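Local atomic coordinates of abietadiene synthase, chloroplastic (Abies grandis, PDB entry 3S9V), a protein that is a largely helical chloroplast enzyme of the terpene synthase family, with a metal-binding family domain. Residues D29-I40 / K462-K473. Numbering follows the deposited sequence.
Sequences DEKRIETLISEI and KYLELAKLDFNK
L36 drops as a knob between K462, E465, L466 and L469, and two leucines answer it: L466 fills the hollow between I33, L36, I37 and I40, while L469 settles among D29, R32, I33 and L36. Leucine suits these places because its forked end reaches two neighbours at once; in L466, CD1 lies 3.9 Å from I33 CG2 and CD2 lies 3.8 Å from I40 CD1. At one end of the seam I40 pushes CD1 and CG2 against the edge of the Y463 ring, whose hydroxyl is hydrogen-bonded to the Y457 carbonyl. Charged residues with long apolar stems flank the apolar seam. R32, its chain bent at chi2 (53°), offers NE to E465 OE1 at 2.6 Å, meeting that oxygen from above the carboxylate plane, and weaker NH2 bonds add to this salt bridge; L36 CD2 lies over one guanidinium face. Salt bridges, each with a weak hydrogen bond, join K462 to E39 and K473 to E30, each lysine stretched out to reach its glutamate. The axes of 29-40 and 462-473 run 141° apart, nearer antiparallel than parallel, with a closest approach of 9.8 Å. Such reciprocal knobs-into-holes packing sets helix 29-46, near the start of the chain, against the long helix 461-491 of this mainly helical terpene synthase.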
loop_
_atom_site.group_PDB
_atom_site.type_symbol
_atom_site.label_atom_id
_atom_site.label_comp_id
_atom_site.label_asym_id
_atom_site.label_seq_id
_atom_site.Cartn_x
_atom_site.Cartn_y
_atom_site.Cartn_z
ATOM N N ASP A 29 -5.904 22.306 17.262
ATOM C CA ASP A 29 -5.584 21.252 16.309
ATOM C C ASP A 29 -6.832 20.565 15.770
ATOM O O ASP A 29 -6.782 19.917 14.728
ATOM C CB ASP A 29 -4.655 20.213 16.949
ATOM C CG ASP A 29 -3.276 20.776 17.260
ATOM O OD1 ASP A 29 -2.699 21.451 16.379
ATOM O OD2 ASP A 29 -2.767 20.540 18.378
ATOM N N GLU A 30 -7.949 20.707 16.474
ATOM C CA GLU A 30 -9.194 20.097 16.031
ATOM C C GLU A 30 -9.774 20.891 14.864
ATOM O O GLU A 30 -10.319 20.318 13.918
ATOM C CB GLU A 30 -10.207 20.046 17.174
ATOM C CG GLU A 30 -11.476 19.290 16.819
ATOM C CD GLU A 30 -11.227 17.809 16.556
ATOM O OE1 GLU A 30 -12.126 17.147 15.993
ATOM O OE2 GLU A 30 -10.141 17.305 16.917
ATOM N N LYS A 31 -9.654 22.214 14.935
ATOM C CA LYS A 31 -10.154 23.069 13.870
ATOM C C LYS A 31 -9.252 22.900 12.655
ATOM O O LYS A 31 -9.721 22.876 11.519
ATOM C CB LYS A 31 -10.156 24.535 14.305
ATOM C CG LYS A 31 -10.573 25.503 13.206
ATOM C CD LYS A 31 -10.293 26.940 13.609
ATOM C CE LYS A 31 -10.590 27.908 12.474
ATOM N NZ LYS A 31 -10.252 29.312 12.841
ATOM N N ARG A 32 -7.953 22.787 12.907
ATOM C CA ARG A 32 -6.987 22.612 11.837
ATOM C C ARG A 32 -7.297 21.311 11.088
ATOM O O ARG A 32 -7.224 21.260 9.858
ATOM C CB ARG A 32 -5.565 22.580 12.413
ATOM C CG ARG A 32 -4.454 22.402 11.376
ATOM C CD ARG A 32 -4.540 23.434 10.239
ATOM N NE ARG A 32 -3.341 23.414 9.399
ATOM C CZ ARG A 32 -3.258 23.943 8.179
ATOM N NH1 ARG A 32 -4.310 24.542 7.637
ATOM N NH2 ARG A 32 -2.120 23.866 7.496
ATOM N N ILE A 33 -7.648 20.269 11.844
ATOM C CA ILE A 33 -7.990 18.968 11.280
ATOM C C ILE A 33 -9.209 19.116 10.373
ATOM O O ILE A 33 -9.258 18.558 9.276
ATOM C CB ILE A 33 -8.300 17.942 12.411
ATOM C CG1 ILE A 33 -6.999 17.539 13.111
ATOM C CG2 ILE A 33 -9.024 16.715 11.847
ATOM C CD1 ILE A 33 -7.194 16.626 14.297
ATOM N N GLU A 34 -10.194 19.878 10.833
ATOM C CA GLU A 34 -11.399 20.096 10.049
ATOM C C GLU A 34 -11.038 20.853 8.765
ATOM O O GLU A 34 -11.517 20.528 7.675
ATOM C CB GLU A 34 -12.414 20.889 10.880
ATOM C CG GLU A 34 -13.767 21.112 10.204
ATOM C CD GLU A 34 -14.871 21.488 11.197
ATOM O OE1 GLU A 34 -14.684 22.454 11.971
ATOM O OE2 GLU A 34 -15.928 20.812 11.195
ATOM N N THR A 35 -10.176 21.854 8.904
ATOM C CA THR A 35 -9.745 22.662 7.773
ATOM C C THR A 35 -9.056 21.790 6.731
ATOM O O THR A 35 -9.410 21.815 5.554
ATOM C CB THR A 35 -8.770 23.770 8.232
ATOM O OG1 THR A 35 -9.427 24.609 9.186
ATOM C CG2 THR A 35 -8.320 24.618 7.053
ATOM N N LEU A 36 -8.069 21.021 7.171
ATOM C CA LEU A 36 -7.335 20.146 6.276
ATOM C C LEU A 36 -8.258 19.195 5.528
ATOM O O LEU A 36 -8.088 18.961 4.330
ATOM C CB LEU A 36 -6.292 19.360 7.068
ATOM C CG LEU A 36 -5.089 20.205 7.488
ATOM C CD1 LEU A 36 -4.280 19.503 8.568
ATOM C CD2 LEU A 36 -4.231 20.463 6.265
ATOM N N ILE A 37 -9.246 18.660 6.235
ATOM C CA ILE A 37 -10.185 17.727 5.635
ATOM C C ILE A 37 -11.019 18.364 4.534
ATOM O O ILE A 37 -11.250 17.751 3.494
ATOM C CB ILE A 37 -11.130 17.113 6.700
ATOM C CG1 ILE A 37 -10.327 16.245 7.672
ATOM C CG2 ILE A 37 -12.183 16.246 6.039
ATOM C CD1 ILE A 37 -11.169 15.573 8.736
ATOM N N SER A 38 -11.480 19.590 4.750
ATOM C CA SER A 38 -12.284 20.235 3.724
ATOM C C SER A 38 -11.398 20.635 2.539
ATOM O O SER A 38 -11.850 20.652 1.395
ATOM C CB SER A 38 -13.016 21.459 4.297
ATOM O OG SER A 38 -12.106 22.478 4.664
ATOM N N GLU A 39 -10.131 20.932 2.815
ATOM C CA GLU A 39 -9.202 21.327 1.763
ATOM C C GLU A 39 -8.804 20.139 0.899
ATOM O O GLU A 39 -8.633 20.267 -0.314
ATOM C CB GLU A 39 -7.955 21.975 2.370
ATOM C CG GLU A 39 -8.199 23.379 2.898
ATOM C CD GLU A 39 -6.956 24.011 3.499
ATOM O OE1 GLU A 39 -6.992 25.226 3.795
ATOM O OE2 GLU A 39 -5.948 23.294 3.680
ATOM N N ILE A 40 -8.656 18.984 1.536
ATOM C CA ILE A 40 -8.288 17.764 0.833
ATOM C C ILE A 40 -9.494 17.232 0.067
ATOM O O ILE A 40 -9.348 16.631 -1.000
ATOM C CB ILE A 40 -7.758 16.705 1.823
ATOM C CG1 ILE A 40 -6.391 17.149 2.350
ATOM C CG2 ILE A 40 -7.665 15.345 1.150
ATOM C CD1 ILE A 40 -5.828 16.246 3.423
ATOM N N LYS A 462 -0.120 18.907 3.162
ATOM C CA LYS A 462 -1.402 18.773 3.842
ATOM C C LYS A 462 -1.801 17.347 4.219
ATOM O O LYS A 462 -2.417 17.138 5.262
ATOM C CB LYS A 462 -2.500 19.441 3.010
ATOM C CG LYS A 462 -2.305 20.940 2.921
ATOM C CD LYS A 462 -3.406 21.638 2.149
ATOM C CE LYS A 462 -3.183 23.149 2.181
ATOM N NZ LYS A 462 -4.139 23.886 1.308
ATOM N N TYR A 463 -1.460 16.368 3.383
ATOM C CA TYR A 463 -1.786 14.986 3.700
ATOM C C TYR A 463 -1.025 14.604 4.968
ATOM O O TYR A 463 -1.598 14.064 5.910
ATOM C CB TYR A 463 -1.352 14.028 2.579
ATOM C CG TYR A 463 -2.113 14.127 1.275
ATOM C CD1 TYR A 463 -3.490 14.338 1.257
ATOM C CD2 TYR A 463 -1.462 13.934 0.057
ATOM C CE1 TYR A 463 -4.202 14.350 0.059
ATOM C CE2 TYR A 463 -2.161 13.940 -1.148
ATOM C CZ TYR A 463 -3.532 14.151 -1.141
ATOM O OH TYR A 463 -4.234 14.167 -2.329
ATOM N N LEU A 464 0.274 14.889 4.973
ATOM C CA LEU A 464 1.141 14.559 6.095
ATOM C C LEU A 464 0.775 15.309 7.371
ATOM O O LEU A 464 0.821 14.747 8.467
ATOM C CB LEU A 464 2.603 14.846 5.738
ATOM C CG LEU A 464 3.601 14.400 6.811
ATOM C CD1 LEU A 464 3.375 12.923 7.144
ATOM C CD2 LEU A 464 5.016 14.632 6.331
ATOM N N GLU A 465 0.420 16.579 7.229
ATOM C CA GLU A 465 0.043 17.378 8.381
ATOM C C GLU A 465 -1.185 16.747 9.028
ATOM O O GLU A 465 -1.246 16.589 10.246
ATOM C CB GLU A 465 -0.273 18.809 7.947
ATOM C CG GLU A 465 -0.637 19.741 9.088
ATOM C CD GLU A 465 -0.890 21.163 8.621
ATOM O OE1 GLU A 465 -1.140 22.032 9.485
ATOM O OE2 GLU A 465 -0.839 21.410 7.395
ATOM N N LEU A 466 -2.161 16.377 8.205
ATOM C CA LEU A 466 -3.378 15.769 8.723
ATOM C C LEU A 466 -3.113 14.391 9.325
ATOM O O LEU A 466 -3.680 14.048 10.358
ATOM C CB LEU A 466 -4.422 15.648 7.619
ATOM C CG LEU A 466 -5.720 14.969 8.033
ATOM C CD1 LEU A 466 -6.369 15.752 9.176
ATOM C CD2 LEU A 466 -6.648 14.889 6.831
ATOM N N ALA A 467 -2.248 13.612 8.678
ATOM C CA ALA A 467 -1.906 12.271 9.148
ATOM C C ALA A 467 -1.288 12.297 10.550
ATOM O O ALA A 467 -1.546 11.413 11.373
ATOM C CB ALA A 467 -0.937 11.608 8.173
ATOM N N LYS A 468 -0.459 13.303 10.817
ATOM C CA LYS A 468 0.180 13.413 12.119
ATOM C C LYS A 468 -0.814 13.879 13.184
ATOM O O LYS A 468 -0.910 13.285 14.262
ATOM C CB LYS A 468 1.377 14.368 12.040
ATOM C CG LYS A 468 2.522 13.841 11.187
ATOM C CD LYS A 468 3.727 14.777 11.213
ATOM C CE LYS A 468 4.907 14.171 10.471
ATOM N NZ LYS A 468 6.061 15.112 10.402
ATOM N N LEU A 469 -1.560 14.932 12.876
ATOM C CA LEU A 469 -2.545 15.448 13.816
ATOM C C LEU A 469 -3.591 14.387 14.154
ATOM O O LEU A 469 -3.987 14.235 15.309
ATOM C CB LEU A 469 -3.241 16.686 13.232
ATOM C CG LEU A 469 -2.443 17.996 13.192
ATOM C CD1 LEU A 469 -3.178 19.040 12.366
ATOM C CD2 LEU A 469 -2.227 18.500 14.613
ATOM N N ASP A 470 -4.032 13.647 13.144
ATOM C CA ASP A 470 -5.058 12.632 13.348
ATOM C C ASP A 470 -4.514 11.437 14.117
ATOM O O ASP A 470 -5.201 10.890 14.984
ATOM C CB ASP A 470 -5.636 12.178 11.999
ATOM C CG ASP A 470 -6.925 11.363 12.150
ATOM O OD1 ASP A 470 -7.869 11.847 12.815
ATOM O OD2 ASP A 470 -6.998 10.243 11.595
ATOM N N PHE A 471 -3.281 11.039 13.808
ATOM C CA PHE A 471 -2.671 9.905 14.486
ATOM C C PHE A 471 -2.476 10.168 15.972
ATOM O O PHE A 471 -2.730 9.288 16.799
ATOM C CB PHE A 471 -1.330 9.556 13.849
ATOM C CG PHE A 471 -0.683 8.333 14.433
ATOM C CD1 PHE A 471 0.059 8.414 15.606
ATOM C CD2 PHE A 471 -0.824 7.092 13.811
ATOM C CE1 PHE A 471 0.656 7.279 16.150
ATOM C CE2 PHE A 471 -0.233 5.948 14.345
ATOM C CZ PHE A 471 0.510 6.042 15.519
ATOM N N ASN A 472 -2.025 11.371 16.317
ATOM C CA ASN A 472 -1.816 11.710 17.722
ATOM C C ASN A 472 -3.145 11.904 18.451
ATOM O O ASN A 472 -3.274 11.535 19.616
ATOM C CB ASN A 472 -0.951 12.970 17.858
ATOM C CG ASN A 472 0.475 12.742 17.392
ATOM O OD1 ASN A 472 1.018 11.643 17.536
ATOM N ND2 ASN A 472 1.095 13.779 16.844
ATOM N N LYS A 473 -4.131 12.476 17.766
ATOM C CA LYS A 473 -5.443 12.680 18.377
ATOM C C LYS A 473 -6.045 11.331 18.746
ATOM O O LYS A 473 -6.659 11.185 19.800
ATOM C CB LYS A 473 -6.389 13.399 17.415
ATOM C CG LYS A 473 -7.845 13.399 17.874
ATOM C CD LYS A 473 -8.781 13.875 16.769
ATOM C CE LYS A 473 -10.235 13.679 17.155
ATOM N NZ LYS A 473 -11.147 13.979 16.016
#